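Aminotransferase TlmJ (Streptoalloteichus hindustanus, PDB 5UID) probably transfers amino groups with pyridoxal 5'-phosphate as cofactor, as a transaminase of natural-product biosynthesis. Local coordinates at residues R33-K38 with S247-A252; T37-A42 with I254-L259; Q54-S59 with E206-L211. All blocks are in the same frame, centred on the assembly; numbering follows the deposited sequence.

Contact 1: R33-K38 with S247-A252; sequences RGPRTK and SNDVAA. With PLP (pyridoxal-5'-phosphate), chain J.
The carboxylate of D249 sits over the first turn of helix 35-48 and takes hydrogen bonds from both the backbone and a side chain there. OD1 is gripped by three donors: G34 N at 2.7 Å, T37 N at 2.8 Å and the hydroxyl T37 OG1 at 2.7 Å. OG1 meets OD1 nearly along its C-O axis, whereas the two amides come from above the carboxylate plane. OD2 accepts from R36 N (3.0 Å, N-H...O angle 153°), again from above the plane. With chi1 at -63°, T37 OG1 stands beside its own backbone N, and hydroxyl and amide therefore reach the same oxygen. A buried acid gripped by amides at a helix N-terminus would probably be stabilised as the anion. An alanine at D249 would probably leave the amides of G34, R36 and T37 and the T37 hydroxyl without this shared acceptor and open a gap beside R36 CB. A252 CB extends the tight side, 3.6 Å from T37 CA.

The contact loosens at both ends. At one, the R33 side chain touches through its aliphatic part, CG lying 3.3 Å from S247 O; at the other, a water bridges R36 O and, weakly, A252 O. The R36 guanidinium turns away to a salt bridge with E24.

N248 caps helix 249-280, its OD1 accepting from A251 N (2.9 Å), while its ND2 bonds D193 of the second subunit. N248, V250 and A251 line the pyridoxal phosphate pocket, so the contact joins two helix starts at the cofactor site. Helix 16-28 packs on R36 and V250, and strand 55-58 is touched by T37 and S247.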
loop_
_atom_site.group_PDB
_atom_site.type_symbol
_atom_site.label_atom_id
_atom_site.label_comp_id
_atom_site.label_asym_id
_atom_site.label_seq_id
_atom_site.Cartn_x
_atom_site.Cartn_y
_atom_site.Cartn_z
ATOM N N ARG A 33 1.392 -11.959 -3.606
ATOM C CA ARG A 33 0.325 -12.681 -2.924
ATOM C C ARG A 33 0.283 -14.132 -3.389
ATOM O O ARG A 33 0.095 -14.406 -4.578
ATOM C CB ARG A 33 -1.019 -12.003 -3.177
ATOM C CG ARG A 33 -1.644 -11.392 -1.934
ATOM C CD ARG A 33 -3.049 -10.866 -2.199
ATOM N NE ARG A 33 -4.015 -11.936 -2.435
ATOM C CZ ARG A 33 -4.566 -12.204 -3.614
ATOM N NH1 ARG A 33 -4.255 -11.475 -4.677
ATOM N NH2 ARG A 33 -5.435 -13.198 -3.730
ATOM N N GLY A 34 0.465 -15.058 -2.449
ATOM C CA GLY A 34 0.471 -16.466 -2.762
ATOM C C GLY A 34 0.102 -17.334 -1.576
ATOM O O GLY A 34 -0.744 -16.979 -0.750
ATOM N N PRO A 35 0.741 -18.504 -1.473
ATOM C CA PRO A 35 0.393 -19.432 -0.383
ATOM C C PRO A 35 0.675 -18.886 1.007
ATOM O O PRO A 35 -0.027 -19.258 1.956
ATOM C CB PRO A 35 1.249 -20.669 -0.691
ATOM C CG PRO A 35 2.375 -20.157 -1.533
ATOM C CD PRO A 35 1.790 -19.043 -2.353
ATOM N N ARG A 36 1.676 -18.016 1.165
ATOM C CA ARG A 36 1.972 -17.479 2.491
ATOM C C ARG A 36 0.891 -16.511 2.957
ATOM O O ARG A 36 0.590 -16.451 4.157
ATOM C CB ARG A 36 3.339 -16.794 2.499
ATOM C CG ARG A 36 4.450 -17.630 1.885
ATOM C CD ARG A 36 4.598 -18.966 2.594
ATOM N NE ARG A 36 5.451 -18.871 3.774
ATOM C CZ ARG A 36 6.744 -19.181 3.786
ATOM N NH1 ARG A 36 7.335 -19.611 2.678
ATOM N NH2 ARG A 36 7.446 -19.065 4.905
ATOM N N THR A 37 0.301 -15.748 2.033
ATOM C CA THR A 37 -0.820 -14.887 2.395
ATOM C C THR A 37 -2.025 -15.712 2.834
ATOM O O THR A 37 -2.723 -15.345 3.787
ATOM C CB THR A 37 -1.185 -13.978 1.220
ATOM O OG1 THR A 37 -0.079 -13.118 0.924
ATOM C CG2 THR A 37 -2.412 -13.125 1.551
ATOM N N LYS A 38 -2.271 -16.838 2.162
ATOM C CA LYS A 38 -3.376 -17.705 2.556
ATOM C C LYS A 38 -3.141 -18.299 3.940
ATOM O O LYS A 38 -4.076 -18.414 4.740
ATOM C CB LYS A 38 -3.570 -18.808 1.516
ATOM C CG LYS A 38 -4.829 -19.642 1.712
ATOM C CD LYS A 38 -4.962 -20.711 0.635
ATOM C CE LYS A 38 -6.171 -21.601 0.887
ATOM N NZ LYS A 38 -6.305 -22.673 -0.141
ATOM N N SER A 247 -1.505 -7.112 0.016
ATOM C CA SER A 247 -0.191 -7.289 0.607
ATOM C C SER A 247 0.579 -8.324 -0.214
ATOM O O SER A 247 0.176 -8.691 -1.322
ATOM C CB SER A 247 -0.325 -7.693 2.076
ATOM O OG SER A 247 0.922 -7.607 2.743
ATOM N N ASN A 248 1.697 -8.810 0.324
ATOM C CA ASN A 248 2.527 -9.769 -0.390
ATOM C C ASN A 248 2.967 -10.877 0.561
ATOM O O ASN A 248 2.806 -10.784 1.782
ATOM C CB ASN A 248 3.739 -9.087 -1.043
ATOM C CG ASN A 248 4.606 -8.345 -0.042
ATOM O OD1 ASN A 248 5.286 -8.958 0.783
ATOM N ND2 ASN A 248 4.601 -7.020 -0.124
ATOM N N ASP A 249 3.531 -11.942 -0.021
ATOM C CA ASP A 249 3.916 -13.110 0.764
ATOM C C ASP A 249 5.138 -12.860 1.635
ATOM O O ASP A 249 5.362 -13.607 2.592
ATOM C CB ASP A 249 4.180 -14.312 -0.150
ATOM C CG ASP A 249 2.933 -15.144 -0.397
ATOM O OD1 ASP A 249 1.820 -14.657 -0.107
ATOM O OD2 ASP A 249 3.067 -16.294 -0.867
ATOM N N VAL A 250 5.944 -11.844 1.324
ATOM C CA VAL A 250 7.053 -11.507 2.207
ATOM C C VAL A 250 6.520 -10.978 3.532
ATOM O O VAL A 250 6.900 -11.450 4.610
ATOM C CB VAL A 250 7.998 -10.499 1.530
ATOM C CG1 VAL A 250 9.278 -10.357 2.332
ATOM C CG2 VAL A 250 8.303 -10.939 0.111
ATOM N N ALA A 251 5.609 -10.005 3.467
ATOM C CA ALA A 251 4.997 -9.480 4.681
ATOM C C ALA A 251 4.159 -10.543 5.381
ATOM O O ALA A 251 4.157 -10.627 6.614
ATOM C CB ALA A 251 4.144 -8.256 4.348
ATOM N N ALA A 252 3.443 -11.365 4.609
ATOM C CA ALA A 252 2.591 -12.387 5.208
ATOM C C ALA A 252 3.412 -13.422 5.968
ATOM O O ALA A 252 3.005 -13.876 7.044
ATOM C CB ALA A 252 1.740 -13.059 4.131
HETATM N N1 PLP J . 8.934 -6.762 2.051
HETATM C C2 PLP J . 8.757 -6.668 3.412
HETATM C C2A PLP J . 9.576 -7.513 4.337
HETATM C C3 PLP J . 7.822 -5.785 3.938
HETATM O O3 PLP J . 7.664 -5.709 5.295
HETATM C C4 PLP J . 7.040 -4.992 3.104
HETATM C C4A PLP J . 5.700 -4.586 3.657
HETATM O O4A PLP J . 4.643 -4.928 3.123
HETATM C C5 PLP J . 7.225 -5.098 1.724
HETATM C C6 PLP J . 8.169 -5.981 1.213
HETATM C C5A PLP J . 6.429 -4.261 0.743
HETATM O O4P PLP J . 6.336 -2.922 1.177
HETATM O O HOH W 1 2.561 -17.006 6.352
#

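Contact 2: T37-A42 with I254-L259; sequences TKVFEA and IGSVQL
F40 turns the face of its ring to the backbone of G255, and this CH-pi contact is the centre of the packing. G255 CA lies 3.9 Å from the ring centroid, 21° off the ring normal, displaced toward the CE1-CZ side of the rim. CG of F40 is anti to the backbone N (chi1 -178°), and from there the ring reaches across to the other helix. Its CE1 comes within 3.3 Å of G255 C. With the ring where it is, a beta carbon on G255 would run into F40 CZ; the bare backbone lets the ring come close.

Two helices pack nearly side by side in the same N-to-C direction, their segment axes 9.1 Å apart at closest approach and inclined by 27°. One is helix 35-48; the other is the long helix 249-280, which leads out of the cofactor site of this fold-type I PLP enzyme, with I254 on its far side touching the cofactor and F26 of the second subunit.

S256 approaches F40 from nearer the backbone of helix 35-48. Its OG is 3.6 Å from F40 CA and 3.7 Å from F40 CB, and the hydroxyl is hydrogen-bonded to D43, one turn further along that helix. V39 brushes the same hydroxyl with CG1 at the solvent-facing border. Toward the C-terminal end, L259 CD2 makes a looser apolar approach to F40 CE1 (4.4 Å), and its side chain also packs on D43 and H47.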
loop_
_atom_site.group_PDB
_atom_site.type_symbol
_atom_site.label_atom_id
_atom_site.label_comp_id
_atom_site.label_asym_id
_atom_site.label_seq_id
_atom_site.Cartn_x
_atom_site.Cartn_y
_atom_site.Cartn_z
ATOM N N THR A 37 0.301 -15.748 2.033
ATOM C CA THR A 37 -0.820 -14.887 2.395
ATOM C C THR A 37 -2.025 -15.712 2.834
ATOM O O THR A 37 -2.723 -15.345 3.787
ATOM C CB THR A 37 -1.185 -13.978 1.220
ATOM O OG1 THR A 37 -0.079 -13.118 0.924
ATOM C CG2 THR A 37 -2.412 -13.125 1.551
ATOM N N LYS A 38 -2.271 -16.838 2.162
ATOM C CA LYS A 38 -3.376 -17.705 2.556
ATOM C C LYS A 38 -3.141 -18.299 3.940
ATOM O O LYS A 38 -4.076 -18.414 4.740
ATOM C CB LYS A 38 -3.570 -18.808 1.516
ATOM C CG LYS A 38 -4.829 -19.642 1.712
ATOM C CD LYS A 38 -4.962 -20.711 0.635
ATOM C CE LYS A 38 -6.171 -21.601 0.887
ATOM N NZ LYS A 38 -6.305 -22.673 -0.141
ATOM N N VAL A 39 -1.895 -18.666 4.245
ATOM C CA VAL A 39 -1.589 -19.225 5.558
ATOM C C VAL A 39 -1.763 -18.172 6.647
ATOM O O VAL A 39 -2.352 -18.442 7.701
ATOM C CB VAL A 39 -0.170 -19.825 5.562
ATOM C CG1 VAL A 39 0.292 -20.100 6.985
ATOM C CG2 VAL A 39 -0.138 -21.104 4.731
ATOM N N PHE A 40 -1.264 -16.955 6.411
ATOM C CA PHE A 40 -1.380 -15.904 7.420
ATOM C C PHE A 40 -2.837 -15.526 7.664
ATOM O O PHE A 40 -3.238 -15.297 8.811
ATOM C CB PHE A 40 -0.567 -14.676 7.006
ATOM C CG PHE A 40 -0.596 -13.561 8.017
ATOM C CD1 PHE A 40 -0.447 -13.828 9.369
ATOM C CD2 PHE A 40 -0.758 -12.244 7.614
ATOM C CE1 PHE A 40 -0.472 -12.806 10.303
ATOM C CE2 PHE A 40 -0.777 -11.217 8.541
ATOM C CZ PHE A 40 -0.635 -11.499 9.889
ATOM N N GLU A 41 -3.642 -15.452 6.601
ATOM C CA GLU A 41 -5.072 -15.216 6.778
ATOM C C GLU A 41 -5.700 -16.311 7.632
ATOM O O GLU A 41 -6.445 -16.028 8.578
ATOM C CB GLU A 41 -5.766 -15.123 5.417
ATOM C CG GLU A 41 -5.466 -13.845 4.650
ATOM C CD GLU A 41 -6.258 -13.733 3.359
ATOM O OE1 GLU A 41 -7.065 -14.639 3.072
ATOM O OE2 GLU A 41 -6.078 -12.733 2.635
ATOM N N ALA A 42 -5.399 -17.574 7.318
ATOM C CA ALA A 42 -5.935 -18.677 8.109
ATOM C C ALA A 42 -5.437 -18.619 9.548
ATOM O O ALA A 42 -6.193 -18.899 10.487
ATOM C CB ALA A 42 -5.569 -20.014 7.464
ATOM N N ILE A 254 6.275 -12.932 7.433
ATOM C CA ILE A 254 6.631 -12.272 8.685
ATOM C C ILE A 254 5.449 -12.283 9.647
ATOM O O ILE A 254 5.615 -12.483 10.857
ATOM C CB ILE A 254 7.122 -10.839 8.407
ATOM C CG1 ILE A 254 8.385 -10.869 7.546
ATOM C CG2 ILE A 254 7.379 -10.088 9.709
ATOM C CD1 ILE A 254 8.916 -9.492 7.213
ATOM N N GLY A 255 4.237 -12.078 9.123
ATOM C CA GLY A 255 3.064 -12.018 9.984
ATOM C C GLY A 255 2.806 -13.310 10.736
ATOM O O GLY A 255 2.443 -13.292 11.915
ATOM N N SER A 256 2.976 -14.451 10.063
ATOM C CA SER A 256 2.779 -15.729 10.736
ATOM C C SER A 256 3.775 -15.908 11.875
ATOM O O SER A 256 3.436 -16.469 12.923
ATOM C CB SER A 256 2.894 -16.878 9.734
ATOM O OG SER A 256 1.765 -16.922 8.881
ATOM N N VAL A 257 5.007 -15.430 11.691
ATOM C CA VAL A 257 6.003 -15.522 12.755
ATOM C C VAL A 257 5.637 -14.587 13.901
ATOM O O VAL A 257 5.671 -14.977 15.075
ATOM C CB VAL A 257 7.409 -15.224 12.204
ATOM C CG1 VAL A 257 8.429 -15.215 13.332
ATOM C CG2 VAL A 257 7.796 -16.243 11.140
ATOM N N GLN A 258 5.275 -13.343 13.579
ATOM C CA GLN A 258 4.901 -12.385 14.616
ATOM C C GLN A 258 3.655 -12.839 15.366
ATOM O O GLN A 258 3.537 -12.619 16.579
ATOM C CB GLN A 258 4.678 -11.003 13.998
ATOM C CG GLN A 258 5.948 -10.323 13.517
ATOM C CD GLN A 258 6.632 -9.522 14.607
ATOM O OE1 GLN A 258 6.054 -8.582 15.157
ATOM N NE2 GLN A 258 7.868 -9.890 14.927
ATOM N N LEU A 259 2.714 -13.475 14.665
ATOM C CA LEU A 259 1.498 -13.947 15.320
ATOM C C LEU A 259 1.808 -15.017 16.361
ATOM O O LEU A 259 1.226 -15.018 17.452
ATOM C CB LEU A 259 0.512 -14.471 14.276
ATOM C CG LEU A 259 -0.850 -14.932 14.796
ATOM C CD1 LEU A 259 -1.495 -13.843 15.642
ATOM C CD2 LEU A 259 -1.755 -15.324 13.640
#

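Contact 3: Q54-S59 with E206-L211; sequences QVVSVS and ERARKL
R209 CG lies beside the backbone N and anti to the carbonyl carbon (chi1 -69°), and from CG the chain runs extended to NE, carrying the guanidinium across to strand 55-58. V56 answers with CG1 anti to its own backbone N (chi1 -179°) and CG2 anti to the carbonyl carbon; both methyls meet R209 CG. This is a helix laid on the strand that is outermost, within this chain, in the mixed seven-stranded sheet of the fold-type I large domain. Helix 202-212 runs in nearly the same direction as the strand, 19° between the segment axes, at a closest approach of 8.6 Å.

The two side chains cross obliquely. V56 CG2 lies over the centre of the guanidinium, 3.7 Å above its plane, and is also 3.7 Å from R209 CG; V56 CG1 meets the same CG from 3.8 Å. One valine thus packs both against the start of the arginine chain and against a face of its flat head, which, with the NH2 bond to E53 O, limits how that group can turn. A208 CB adds a looser apolar touch to V56 CG2, and it also touches L71 of helix 61-72 and F199 of strand 195-199.

V55 points its side chain away, onto A45 of helix 35-48 and M196, so successive strand residues serve opposite faces of the sheet. The V56 backbone pairs with L197 of strand 195-199. At its polar end the arginine reaches the start of the strand and the residues before it: R209 NH2 is hydrogen-bonded to E53 O, and R209 NH2 lies 2.8 Å from V55 O.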
loop_
_atom_site.group_PDB
_atom_site.type_symbol
_atom_site.label_atom_id
_atom_site.label_comp_id
_atom_site.label_asym_id
_atom_site.label_seq_id
_atom_site.Cartn_x
_atom_site.Cartn_y
_atom_site.Cartn_z
ATOM N N GLN A 54 -13.940 -15.047 6.130
ATOM C CA GLN A 54 -14.331 -13.705 6.542
ATOM C C GLN A 54 -13.180 -12.711 6.522
ATOM O O GLN A 54 -13.418 -11.506 6.668
ATOM C CB GLN A 54 -14.919 -13.746 7.951
ATOM C CG GLN A 54 -16.111 -14.666 8.115
ATOM C CD GLN A 54 -16.632 -14.670 9.535
ATOM O OE1 GLN A 54 -16.295 -15.549 10.328
ATOM N NE2 GLN A 54 -17.455 -13.682 9.868
ATOM N N VAL A 55 -11.950 -13.178 6.347
ATOM C CA VAL A 55 -10.761 -12.372 6.578
ATOM C C VAL A 55 -10.073 -12.103 5.247
ATOM O O VAL A 55 -9.948 -13.001 4.406
ATOM C CB VAL A 55 -9.825 -13.083 7.572
ATOM C CG1 VAL A 55 -8.740 -12.166 8.015
ATOM C CG2 VAL A 55 -10.615 -13.557 8.775
ATOM N N VAL A 56 -9.642 -10.857 5.050
ATOM C CA VAL A 56 -9.029 -10.416 3.799
ATOM C C VAL A 56 -7.789 -9.594 4.127
ATOM O O VAL A 56 -7.881 -8.568 4.814
ATOM C CB VAL A 56 -9.998 -9.592 2.935
ATOM C CG1 VAL A 56 -9.321 -9.181 1.637
ATOM C CG2 VAL A 56 -11.282 -10.375 2.654
ATOM N N SER A 57 -6.639 -10.031 3.625
ATOM C CA SER A 57 -5.397 -9.291 3.799
ATOM C C SER A 57 -5.383 -8.063 2.895
ATOM O O SER A 57 -5.825 -8.119 1.746
ATOM C CB SER A 57 -4.198 -10.188 3.487
ATOM O OG SER A 57 -2.977 -9.477 3.598
ATOM N N VAL A 58 -4.878 -6.945 3.426
ATOM C CA VAL A 58 -4.769 -5.695 2.681
ATOM C C VAL A 58 -3.410 -5.065 2.959
ATOM O O VAL A 58 -2.630 -5.544 3.784
ATOM C CB VAL A 58 -5.903 -4.700 3.017
ATOM C CG1 VAL A 58 -7.229 -5.194 2.451
ATOM C CG2 VAL A 58 -6.001 -4.483 4.520
ATOM N N SER A 59 -3.137 -3.962 2.253
ATOM C CA SER A 59 -1.810 -3.355 2.299
ATOM C C SER A 59 -1.544 -2.678 3.639
ATOM O O SER A 59 -0.407 -2.677 4.121
ATOM C CB SER A 59 -1.655 -2.354 1.155
ATOM O OG SER A 59 -2.654 -1.352 1.229
ATOM N N GLU A 206 -16.073 -11.247 0.025
ATOM C CA GLU A 206 -15.810 -11.567 -1.375
ATOM C C GLU A 206 -15.712 -10.301 -2.216
ATOM O O GLU A 206 -14.879 -10.215 -3.125
ATOM C CB GLU A 206 -16.900 -12.492 -1.922
ATOM C CG GLU A 206 -17.034 -13.808 -1.177
ATOM C CD GLU A 206 -18.145 -14.684 -1.731
ATOM O OE1 GLU A 206 -18.374 -14.655 -2.960
ATOM O OE2 GLU A 206 -18.795 -15.397 -0.936
ATOM N N ARG A 207 -16.559 -9.307 -1.930
ATOM C CA ARG A 207 -16.461 -8.028 -2.625
ATOM C C ARG A 207 -15.145 -7.333 -2.309
ATOM O O ARG A 207 -14.529 -6.720 -3.190
ATOM C CB ARG A 207 -17.632 -7.123 -2.247
ATOM C CG ARG A 207 -18.994 -7.595 -2.719
ATOM C CD ARG A 207 -20.051 -6.561 -2.362
ATOM N NE ARG A 207 -19.701 -5.241 -2.879
ATOM C CZ ARG A 207 -20.177 -4.098 -2.396
ATOM N NH1 ARG A 207 -21.019 -4.107 -1.371
ATOM N NH2 ARG A 207 -19.803 -2.943 -2.930
ATOM N N ALA A 208 -14.704 -7.410 -1.050
ATOM C CA ALA A 208 -13.473 -6.739 -0.650
ATOM C C ALA A 208 -12.266 -7.316 -1.378
ATOM O O ALA A 208 -11.363 -6.574 -1.779
ATOM C CB ALA A 208 -13.287 -6.840 0.864
ATOM N N ARG A 209 -12.233 -8.641 -1.555
ATOM C CA ARG A 209 -11.114 -9.265 -2.253
ATOM C C ARG A 209 -11.011 -8.765 -3.687
ATOM O O ARG A 209 -9.909 -8.502 -4.183
ATOM C CB ARG A 209 -11.260 -10.788 -2.228
ATOM C CG ARG A 209 -11.073 -11.402 -0.857
ATOM C CD ARG A 209 -11.178 -12.919 -0.896
ATOM N NE ARG A 209 -10.897 -13.500 0.413
ATOM C CZ ARG A 209 -11.827 -13.814 1.308
ATOM N NH1 ARG A 209 -13.110 -13.613 1.033
ATOM N NH2 ARG A 209 -11.477 -14.332 2.477
ATOM N N LYS A 210 -12.149 -8.626 -4.371
ATOM C CA LYS A 210 -12.129 -8.123 -5.740
ATOM C C LYS A 210 -11.760 -6.646 -5.774
ATOM O O LYS A 210 -10.912 -6.225 -6.571
ATOM C CB LYS A 210 -13.485 -8.359 -6.405
ATOM C CG LYS A 210 -13.746 -9.806 -6.791
ATOM C CD LYS A 210 -15.194 -10.011 -7.209
ATOM C CE LYS A 210 -15.612 -9.014 -8.279
ATOM N NZ LYS A 210 -17.051 -9.156 -8.641
ATOM N N LEU A 211 -12.385 -5.841 -4.909
ATOM C CA LEU A 211 -12.095 -4.410 -4.888
ATOM C C LEU A 211 -10.630 -4.146 -4.554
ATOM O O LEU A 211 -10.004 -3.254 -5.140
ATOM C CB LEU A 211 -13.014 -3.704 -3.893
ATOM C CG LEU A 211 -12.885 -2.182 -3.822
ATOM C CD1 LEU A 211 -13.178 -1.560 -5.181
ATOM C CD2 LEU A 211 -13.807 -1.611 -2.761
#

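How the contacts relate
Contacts 1 and 2 are successive levels of one interface, helix 35-48 against helix 249-280: their centres are 8 Å apart, they share T37 and K38, and F40 CB packs on A252 O between them. Contact 3 lies 13 Å from contact 1 and 15 Å from contact 2, centre to centre. Strand 55-58 follows helix 35-48 in the chain, and contact 3 is nested within the loops closed by the other two. S57 meets T37 and S247, and E41 OE2 probably hydrogen-bonds S57 N. The cofactor-binding start of helix 249-280 is thereby tied to strand 55-58 both directly, through S247, and by way of helix 35-48, and beyond the strand to helix 202-212.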